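Local coordinates for protein fibrillarin-like rRNA/tRNA 2'-O-methyltransferase (Archaeoglobus fulgidus, PDB 1NT2) that transfers methyl groups from S-adenosylmethionine to ribose 2'-hydroxyls of rRNA and tRNA, at sites chosen by the guide RNA of box C/D ribonucleoprotein particles, at residues Glu3-Asn7 against Arg52-Gly57; Lys18-Gly22 against Arg102-Asn106; Glu156-Lys162 against Asp201-Ala207. Residue numbers count along the deposited sequence, not the author numbering.

Contact 1 of 3, residues Glu3-Asn7 against Arg52-Gly57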
loop_
_atom_site.group_PDB
_atom_site.type_symbol
_atom_site.label_atom_id
_atom_site.label_comp_id
_atom_site.label_asym_id
_atom_site.label_seq_id
_atom_site.Cartn_x
_atom_site.Cartn_y
_atom_site.Cartn_z
ATOM N N GLU A 3 -63.690 6.067 20.650
ATOM C CA GLU A 3 -62.776 7.178 20.893
ATOM C C GLU A 3 -61.711 6.701 21.890
ATOM O O GLU A 3 -62.037 6.316 23.017
ATOM C CB GLU A 3 -63.557 8.373 21.468
ATOM C CG GLU A 3 -64.349 8.089 22.775
ATOM C CD GLU A 3 -65.687 7.339 22.583
ATOM O OE1 GLU A 3 -66.632 7.922 21.999
ATOM O OE2 GLU A 3 -65.799 6.170 23.029
ATOM N N LEU A 4 -60.444 6.710 21.489
ATOM C CA LEU A 4 -59.382 6.246 22.386
ATOM C C LEU A 4 -58.484 7.372 22.861
ATOM O O LEU A 4 -57.947 7.329 23.967
ATOM C CB LEU A 4 -58.508 5.205 21.682
ATOM C CG LEU A 4 -59.123 3.915 21.139
ATOM C CD1 LEU A 4 -58.196 3.313 20.101
ATOM C CD2 LEU A 4 -59.364 2.941 22.277
ATOM N N MET A 5 -58.322 8.379 22.012
ATOM C CA MET A 5 -57.444 9.490 22.327
ATOM C C MET A 5 -58.006 10.856 22.021
ATOM O O MET A 5 -59.155 11.007 21.618
ATOM C CB MET A 5 -56.135 9.360 21.553
ATOM C CG MET A 5 -55.338 8.098 21.806
ATOM S SD MET A 5 -53.809 8.458 22.689
ATOM C CE MET A 5 -53.336 10.028 21.941
ATOM N N ARG A 6 -57.125 11.837 22.186
ATOM C CA ARG A 6 -57.406 13.244 21.975
ATOM C C ARG A 6 -58.240 13.475 20.733
ATOM O O ARG A 6 -59.354 13.981 20.821
ATOM C CB ARG A 6 -56.089 14.008 21.888
ATOM C CG ARG A 6 -56.096 15.346 22.615
ATOM C CD ARG A 6 -56.843 16.383 21.818
ATOM N NE ARG A 6 -56.902 17.672 22.492
ATOM C CZ ARG A 6 -57.394 18.771 21.931
ATOM N NH1 ARG A 6 -57.863 18.735 20.690
ATOM N NH2 ARG A 6 -57.423 19.908 22.608
ATOM N N ASN A 7 -57.707 13.132 19.573
ATOM C CA ASN A 7 -58.476 13.298 18.350
ATOM C C ASN A 7 -58.360 11.996 17.584
ATOM O O ASN A 7 -58.246 11.968 16.355
ATOM C CB ASN A 7 -57.949 14.481 17.534
ATOM C CG ASN A 7 -58.372 15.823 18.113
ATOM O OD1 ASN A 7 -59.555 16.058 18.368
ATOM N ND2 ASN A 7 -57.409 16.712 18.314
ATOM N N ARG A 52 -52.833 3.306 25.250
ATOM C CA ARG A 52 -52.962 4.622 24.623
ATOM C C ARG A 52 -52.267 5.747 25.425
ATOM O O ARG A 52 -51.622 5.495 26.445
ATOM C CB ARG A 52 -54.449 4.949 24.445
ATOM C CG ARG A 52 -55.325 3.720 24.202
ATOM C CD ARG A 52 -56.560 3.751 25.094
ATOM N NE ARG A 52 -56.256 4.276 26.431
ATOM C CZ ARG A 52 -55.424 3.712 27.307
ATOM N NH1 ARG A 52 -54.793 2.582 27.010
ATOM N NH2 ARG A 52 -55.213 4.294 28.485
ATOM N N LEU A 53 -52.414 6.986 24.955
ATOM C CA LEU A 53 -51.798 8.157 25.590
ATOM C C LEU A 53 -52.807 9.275 25.925
ATOM O O LEU A 53 -53.304 9.945 25.019
ATOM C CB LEU A 53 -50.721 8.725 24.653
ATOM C CG LEU A 53 -49.230 8.521 24.932
ATOM C CD1 LEU A 53 -48.763 9.537 25.938
ATOM C CD2 LEU A 53 -48.970 7.119 25.430
ATOM N N LYS A 54 -53.112 9.488 27.207
ATOM C CA LYS A 54 -54.046 10.562 27.583
ATOM C C LYS A 54 -53.278 11.865 27.422
ATOM O O LYS A 54 -52.075 11.893 27.659
ATOM C CB LYS A 54 -54.468 10.468 29.056
ATOM C CG LYS A 54 -54.947 9.121 29.535
ATOM C CD LYS A 54 -56.345 8.819 29.082
ATOM C CE LYS A 54 -56.751 7.466 29.604
ATOM N NZ LYS A 54 -57.101 6.537 28.495
ATOM N N LEU A 55 -53.950 12.941 27.035
ATOM C CA LEU A 55 -53.265 14.224 26.885
ATOM C C LEU A 55 -54.131 15.313 26.271
ATOM O O LEU A 55 -54.910 15.062 25.350
ATOM C CB LEU A 55 -51.972 14.062 26.060
ATOM C CG LEU A 55 -51.957 13.405 24.671
ATOM C CD1 LEU A 55 -51.696 14.436 23.581
ATOM C CD2 LEU A 55 -50.861 12.355 24.639
ATOM N N ARG A 56 -53.990 16.528 26.796
ATOM C CA ARG A 56 -54.748 17.668 26.302
ATOM C C ARG A 56 -54.040 18.247 25.085
ATOM O O ARG A 56 -52.828 18.117 24.946
ATOM C CB ARG A 56 -54.859 18.743 27.390
ATOM C CG ARG A 56 -53.513 19.307 27.895
ATOM C CD ARG A 56 -53.700 20.716 28.470
ATOM N NE ARG A 56 -52.474 21.349 28.966
ATOM C CZ ARG A 56 -51.919 21.101 30.153
ATOM N NH1 ARG A 56 -52.470 20.222 30.982
ATOM N NH2 ARG A 56 -50.824 21.754 30.523
ATOM N N GLY A 57 -54.791 18.890 24.204
ATOM C CA GLY A 57 -54.175 19.471 23.025
ATOM C C GLY A 57 -53.064 20.451 23.356
ATOM O O GLY A 57 -52.140 20.627 22.564
#
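Leu4 to Arg6 and Arg52 to Gly57 run in nearly the same direction, their end-to-end vectors 21° apart, but they do not pair as strands: the CA atoms of Met5 and Lys54 are 6.3 Å apart, so side chains fill the gap. The end of Met5 comes into it, although its CA-to-CB bond points sideways. Its flexible thioether passes between the backbones, placing SD 3.7 Å from Leu53 CB and CE 4.3 Å from Leu55 CD2, while Leu53 N makes a weak hydrogen bond to Met5 SD (3.0 Å), a sulfur whose position is less sure. Leu4 and Met5 face Val8 in a classic beta bulge at the edge of the N-terminal antiparallel sheet. The contact therefore lays that sheet against the loop leading from helix 42-48 into strand 60-64 of the methyltransferase domain. Leucines suit this loop: Leu55 also packs on Ile78 of helix 70-78, and Leu53 reaches Val158 in the central sheet. At the Arg52 end, Leu4 CD2 meets the aliphatic part of Arg52 at CD, 4.1 Å away. The long side chain of Arg6 can lie along the loop, with Gly57 CA over one face of its guanidinium; its NH1 forms a salt bridge to Asp80.

Contact 2 of 3, residues Lys18-Gly22 against Arg102-Asn106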
loop_
_atom_site.group_PDB
_atom_site.type_symbol
_atom_site.label_atom_id
_atom_site.label_comp_id
_atom_site.label_asym_id
_atom_site.label_seq_id
_atom_site.Cartn_x
_atom_site.Cartn_y
_atom_site.Cartn_z
ATOM N N LYS A 18 -58.797 13.354 13.909
ATOM C CA LYS A 18 -59.609 14.495 13.506
ATOM C C LYS A 18 -58.692 15.559 12.939
ATOM O O LYS A 18 -57.922 16.175 13.677
ATOM C CB LYS A 18 -60.363 15.077 14.713
ATOM C CG LYS A 18 -60.923 16.495 14.484
ATOM C CD LYS A 18 -61.288 17.224 15.787
ATOM C CE LYS A 18 -62.486 16.597 16.500
ATOM N NZ LYS A 18 -62.871 17.338 17.745
ATOM N N SER A 19 -58.758 15.771 11.632
ATOM C CA SER A 19 -57.930 16.796 11.011
ATOM C C SER A 19 -58.668 17.491 9.887
ATOM O O SER A 19 -59.774 17.102 9.516
ATOM C CB SER A 19 -56.631 16.209 10.455
ATOM O OG SER A 19 -55.858 17.224 9.828
ATOM N N LYS A 20 -58.048 18.537 9.362
ATOM C CA LYS A 20 -58.613 19.293 8.263
ATOM C C LYS A 20 -57.444 19.543 7.344
ATOM O O LYS A 20 -57.394 20.554 6.645
ATOM C CB LYS A 20 -59.198 20.615 8.759
ATOM C CG LYS A 20 -58.260 21.391 9.651
ATOM C CD LYS A 20 -58.937 22.611 10.252
ATOM C CE LYS A 20 -58.140 23.148 11.438
ATOM N NZ LYS A 20 -56.704 23.387 11.093
ATOM N N TYR A 21 -56.497 18.606 7.369
ATOM C CA TYR A 21 -55.298 18.684 6.545
ATOM C C TYR A 21 -55.165 17.534 5.544
ATOM O O TYR A 21 -55.827 16.497 5.664
ATOM C CB TYR A 21 -54.049 18.741 7.424
ATOM C CG TYR A 21 -53.836 20.075 8.112
ATOM C CD1 TYR A 21 -54.112 20.242 9.474
ATOM C CD2 TYR A 21 -53.329 21.167 7.405
ATOM C CE1 TYR A 21 -53.879 21.461 10.106
ATOM C CE2 TYR A 21 -53.093 22.381 8.029
ATOM C CZ TYR A 21 -53.367 22.519 9.372
ATOM O OH TYR A 21 -53.097 23.717 9.967
ATOM N N GLY A 22 -54.284 17.738 4.564
ATOM C CA GLY A 22 -54.063 16.760 3.509
ATOM C C GLY A 22 -53.340 15.478 3.864
ATOM O O GLY A 22 -53.020 15.225 5.031
ATOM N N ARG A 102 -44.622 22.868 6.579
ATOM C CA ARG A 102 -45.055 23.966 5.731
ATOM C C ARG A 102 -46.580 23.999 5.763
ATOM O O ARG A 102 -47.192 25.046 6.000
ATOM C CB ARG A 102 -44.569 23.758 4.295
ATOM C CG ARG A 102 -43.659 24.858 3.776
ATOM C CD ARG A 102 -43.378 24.676 2.279
ATOM N NE ARG A 102 -42.486 23.551 1.965
ATOM C CZ ARG A 102 -41.182 23.527 2.239
ATOM N NH1 ARG A 102 -40.611 24.568 2.835
ATOM N NH2 ARG A 102 -40.448 22.465 1.914
ATOM N N GLU A 103 -47.187 22.838 5.535
ATOM C CA GLU A 103 -48.639 22.730 5.535
ATOM C C GLU A 103 -49.211 23.041 6.908
ATOM O O GLU A 103 -50.136 23.841 7.043
ATOM C CB GLU A 103 -49.074 21.326 5.123
ATOM C CG GLU A 103 -50.567 21.125 5.232
ATOM C CD GLU A 103 -50.949 19.736 5.719
ATOM O OE1 GLU A 103 -50.357 19.265 6.723
ATOM O OE2 GLU A 103 -51.856 19.130 5.104
ATOM N N ARG A 104 -48.653 22.404 7.928
ATOM C CA ARG A 104 -49.128 22.612 9.281
ATOM C C ARG A 104 -48.374 23.709 9.986
ATOM O O ARG A 104 -47.248 24.019 9.629
ATOM C CB ARG A 104 -49.021 21.318 10.062
ATOM C CG ARG A 104 -49.722 20.203 9.362
ATOM C CD ARG A 104 -50.482 19.375 10.325
ATOM N NE ARG A 104 -50.932 18.172 9.659
ATOM C CZ ARG A 104 -51.308 17.080 10.302
ATOM N NH1 ARG A 104 -51.281 17.068 11.627
ATOM N NH2 ARG A 104 -51.684 15.999 9.626
ATOM N N ASN A 105 -48.994 24.280 11.010
ATOM C CA ASN A 105 -48.384 25.381 11.751
ATOM C C ASN A 105 -48.064 25.106 13.222
ATOM O O ASN A 105 -48.008 26.038 14.016
ATOM C CB ASN A 105 -49.302 26.609 11.674
ATOM C CG ASN A 105 -50.664 26.380 12.353
ATOM O OD1 ASN A 105 -51.493 27.294 12.422
ATOM N ND2 ASN A 105 -50.897 25.158 12.852
ATOM N N ASN A 106 -47.850 23.850 13.595
ATOM C CA ASN A 106 -47.563 23.538 14.994
ATOM C C ASN A 106 -46.371 22.624 15.177
ATOM O O ASN A 106 -46.170 22.068 16.260
ATOM C CB ASN A 106 -48.787 22.914 15.662
ATOM C CG ASN A 106 -49.343 21.730 14.887
ATOM O OD1 ASN A 106 -49.728 21.848 13.711
ATOM N ND2 ASN A 106 -49.399 20.581 15.546
#
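In the Rossmann-like fold of this methyltransferase, helix 91-103 ends beside the loop that follows strand 14-18 of the N-terminal sheet, and the two meet near the surface. The loop opens with an ST turn: Ser19 OG accepts a hydrogen bond from Tyr21 N at 2.9 Å. A short hydroxyl side chain can fold back in this way, and the same oxygen also bonds to Asp77. Next, Tyr21 directs its CA-to-CB bond toward the helix end and gives the contact its main body. Its flat ring offers a face to the aliphatic part of Arg104, whose CD lies 4.0 Å from the Tyr21 ring centroid and 17° off the normal, a CH-pi contact. Arg104, the first residue to leave helical geometry, is long enough to pass over this ring and still carry its charge to Asp77, with which NH1 forms a salt bridge. At Gly22 the backbone itself takes part, because Glu103, on the last turn of the helix, extends its carboxylate between the loop and its own neighbour. Glu103 OE1 holds Arg104 NE in a salt bridge of 3.2 Å, while Glu103 OE2 accepts a hydrogen bond from Gly22 N at 2.9 Å.

Contact 3 of 3, residues Glu156-Lys162 against Asp201-Ala207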
loop_
_atom_site.group_PDB
_atom_site.type_symbol
_atom_site.label_atom_id
_atom_site.label_comp_id
_atom_site.label_asym_id
_atom_site.label_seq_id
_atom_site.Cartn_x
_atom_site.Cartn_y
_atom_site.Cartn_z
ATOM N N GLU A 156 -43.815 12.548 30.658
ATOM C CA GLU A 156 -43.842 11.181 30.164
ATOM C C GLU A 156 -43.180 10.986 28.798
ATOM O O GLU A 156 -43.115 11.911 27.983
ATOM C CB GLU A 156 -45.295 10.689 30.127
ATOM C CG GLU A 156 -46.276 11.687 29.510
ATOM C CD GLU A 156 -47.724 11.206 29.535
ATOM O OE1 GLU A 156 -48.307 11.082 30.639
ATOM O OE2 GLU A 156 -48.277 10.955 28.442
ATOM N N VAL A 157 -42.681 9.774 28.561
ATOM C CA VAL A 157 -42.030 9.448 27.296
ATOM C C VAL A 157 -42.496 8.127 26.707
ATOM O O VAL A 157 -42.908 7.216 27.420
ATOM C CB VAL A 157 -40.472 9.373 27.422
ATOM C CG1 VAL A 157 -39.907 10.741 27.735
ATOM C CG2 VAL A 157 -40.069 8.359 28.480
ATOM N N VAL A 158 -42.426 8.052 25.384
ATOM C CA VAL A 158 -42.786 6.861 24.626
ATOM C C VAL A 158 -41.580 6.657 23.722
ATOM O O VAL A 158 -41.149 7.576 23.020
ATOM C CB VAL A 158 -44.037 7.079 23.744
ATOM C CG1 VAL A 158 -44.519 5.752 23.205
ATOM C CG2 VAL A 158 -45.127 7.769 24.541
ATOM N N ILE A 159 -41.023 5.462 23.747
ATOM C CA ILE A 159 -39.858 5.205 22.936
ATOM C C ILE A 159 -40.013 3.886 22.205
ATOM O O ILE A 159 -40.313 2.858 22.817
ATOM C CB ILE A 159 -38.592 5.172 23.820
ATOM C CG1 ILE A 159 -37.339 5.031 22.951
ATOM C CG2 ILE A 159 -38.698 4.036 24.828
ATOM C CD1 ILE A 159 -36.041 4.918 23.748
ATOM N N MET A 160 -39.828 3.919 20.889
ATOM C CA MET A 160 -39.929 2.707 20.094
ATOM C C MET A 160 -38.530 2.073 20.035
ATOM O O MET A 160 -37.516 2.775 19.976
ATOM C CB MET A 160 -40.449 3.034 18.691
ATOM C CG MET A 160 -41.799 3.773 18.651
ATOM S SD MET A 160 -43.136 3.099 19.696
ATOM C CE MET A 160 -43.164 1.408 19.169
ATOM N N VAL A 161 -38.471 0.748 20.062
ATOM C CA VAL A 161 -37.186 0.059 20.048
ATOM C C VAL A 161 -37.120 -1.124 19.081
ATOM O O VAL A 161 -38.025 -1.959 19.023
ATOM C CB VAL A 161 -36.829 -0.434 21.480
ATOM C CG1 VAL A 161 -35.580 -1.294 21.470
ATOM C CG2 VAL A 161 -36.640 0.756 22.385
ATOM N N LYS A 162 -36.040 -1.185 18.316
ATOM C CA LYS A 162 -35.830 -2.275 17.385
ATOM C C LYS A 162 -34.721 -3.105 17.999
ATOM O O LYS A 162 -33.560 -2.708 17.945
ATOM C CB LYS A 162 -35.386 -1.734 16.028
ATOM C CG LYS A 162 -34.991 -2.797 15.025
ATOM C CD LYS A 162 -34.862 -2.201 13.643
ATOM C CE LYS A 162 -34.375 -3.236 12.648
ATOM N NZ LYS A 162 -35.257 -4.431 12.570
ATOM N N ASP A 201 -40.477 -6.274 14.770
ATOM C CA ASP A 201 -39.160 -6.174 15.401
ATOM C C ASP A 201 -39.099 -5.098 16.490
ATOM O O ASP A 201 -38.135 -5.036 17.254
ATOM C CB ASP A 201 -38.096 -5.894 14.330
ATOM C CG ASP A 201 -36.699 -6.404 14.721
ATOM O OD1 ASP A 201 -36.192 -6.013 15.798
ATOM O OD2 ASP A 201 -36.110 -7.193 13.935
ATOM N N HIS A 202 -40.129 -4.258 16.562
ATOM C CA HIS A 202 -40.184 -3.183 17.550
ATOM C C HIS A 202 -41.071 -3.490 18.770
ATOM O O HIS A 202 -41.875 -4.420 18.748
ATOM C CB HIS A 202 -40.687 -1.898 16.875
ATOM C CG HIS A 202 -39.769 -1.362 15.821
ATOM N ND1 HIS A 202 -39.485 -2.049 14.661
ATOM C CD2 HIS A 202 -39.073 -0.200 15.751
ATOM C CE1 HIS A 202 -38.654 -1.334 13.922
ATOM N NE2 HIS A 202 -38.388 -0.208 14.561
ATOM N N ILE A 203 -40.907 -2.702 19.835
ATOM C CA ILE A 203 -41.711 -2.820 21.058
ATOM C C ILE A 203 -41.759 -1.444 21.707
ATOM O O ILE A 203 -40.727 -0.797 21.836
ATOM C CB ILE A 203 -41.120 -3.819 22.078
ATOM C CG1 ILE A 203 -42.093 -3.970 23.251
ATOM C CG2 ILE A 203 -39.770 -3.325 22.594
ATOM C CD1 ILE A 203 -41.744 -5.071 24.219
ATOM N N PHE A 204 -42.944 -0.990 22.109
ATOM C CA PHE A 204 -43.078 0.334 22.718
ATOM C C PHE A 204 -43.022 0.295 24.239
ATOM O O PHE A 204 -43.606 -0.578 24.884
ATOM C CB PHE A 204 -44.385 0.991 22.279
ATOM C CG PHE A 204 -45.598 0.480 23.012
ATOM C CD1 PHE A 204 -46.062 1.129 24.154
ATOM C CD2 PHE A 204 -46.263 -0.666 22.580
ATOM C CE1 PHE A 204 -47.165 0.646 24.852
ATOM C CE2 PHE A 204 -47.367 -1.158 23.271
ATOM C CZ PHE A 204 -47.817 -0.500 24.406
ATOM N N ILE A 205 -42.310 1.252 24.813
ATOM C CA ILE A 205 -42.189 1.326 26.254
ATOM C C ILE A 205 -42.686 2.697 26.681
ATOM O O ILE A 205 -42.134 3.717 26.270
ATOM C CB ILE A 205 -40.721 1.191 26.715
ATOM C CG1 ILE A 205 -40.025 0.039 25.999
ATOM C CG2 ILE A 205 -40.675 0.921 28.205
ATOM C CD1 ILE A 205 -38.561 -0.110 26.392
ATOM N N HIS A 206 -43.743 2.724 27.486
ATOM C CA HIS A 206 -44.277 3.990 27.974
ATOM C C HIS A 206 -43.741 4.142 29.382
ATOM O O HIS A 206 -43.644 3.157 30.118
ATOM C CB HIS A 206 -45.802 3.973 28.022
ATOM C CG HIS A 206 -46.399 5.293 28.385
ATOM N ND1 HIS A 206 -47.413 5.425 29.305
ATOM C CD2 HIS A 206 -46.131 6.544 27.939
ATOM C CE1 HIS A 206 -47.745 6.700 29.413
ATOM N NE2 HIS A 206 -46.981 7.400 28.594
ATOM N N ALA A 207 -43.387 5.364 29.760
ATOM C CA ALA A 207 -42.848 5.604 31.092
ATOM C C ALA A 207 -42.707 7.088 31.395
ATOM O O ALA A 207 -42.973 7.938 30.548
ATOM C CB ALA A 207 -41.493 4.911 31.235
#
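Asp201 begins with a salt bridge, its OD2 3.2 Å from Lys162 NZ. His202 follows, its ring face covered by Lys162 CB, 3.9 Å from the centroid in a CH-pi contact; this side chain lies about 5 Å from the bound S-adenosylmethionine. Ile203 packs its CG2 4.3 Å from Val161 CB, beside Phe176 of helix 172-184. On the other face, Phe204 presents CB to Met160 CE at 3.4 Å, beside Met46 of helix 42-48. Ile205 forms an antiparallel hydrogen-bonded pair with Ile159 (Ile205 N to Ile159 O 3.2 Å, Ile159 N to Ile205 O 3.3 Å), their branched side chains suiting extended backbone. His206 and Val158 form a non-hydrogen-bonded pair. Ala207 and Val157 close a second hydrogen-bonded pair, with Val157 N to Ala207 O at 2.7 Å. Strand 202-209, the reversed strand of the class I methyltransferase fold, inserts between 155-162 and 188-194. The Ile203-Ile205-Ala207 face is wholly apolar, suited to helix 172-184; the other carries polar groups at both ends, the His202 end lying near the cofactor.

Overall arrangement
From the N terminus, strand 3-5 starts contact 1 and segment 18-22 starts contact 2 before either has closed. Contact 1 closes at 52-57, past helix 42-48, and contact 2 only at 102-106, so the two cross; Asn7 O and Lys18 N, 2.9 Å apart and probably hydrogen-bonded, link them within the N-terminal sheet. Together they attach that sheet to the catalytic domain at two places whose centres are 18 Å apart. Contact 3 opens later, in series, closing a loop that runs through helices 163-166 and 172-184 and strand 188-194. Leu53 connects it to contact 1 by packing on Glu156, Val158 and His206. Contact 2 lies across the chain's centre from contact 3.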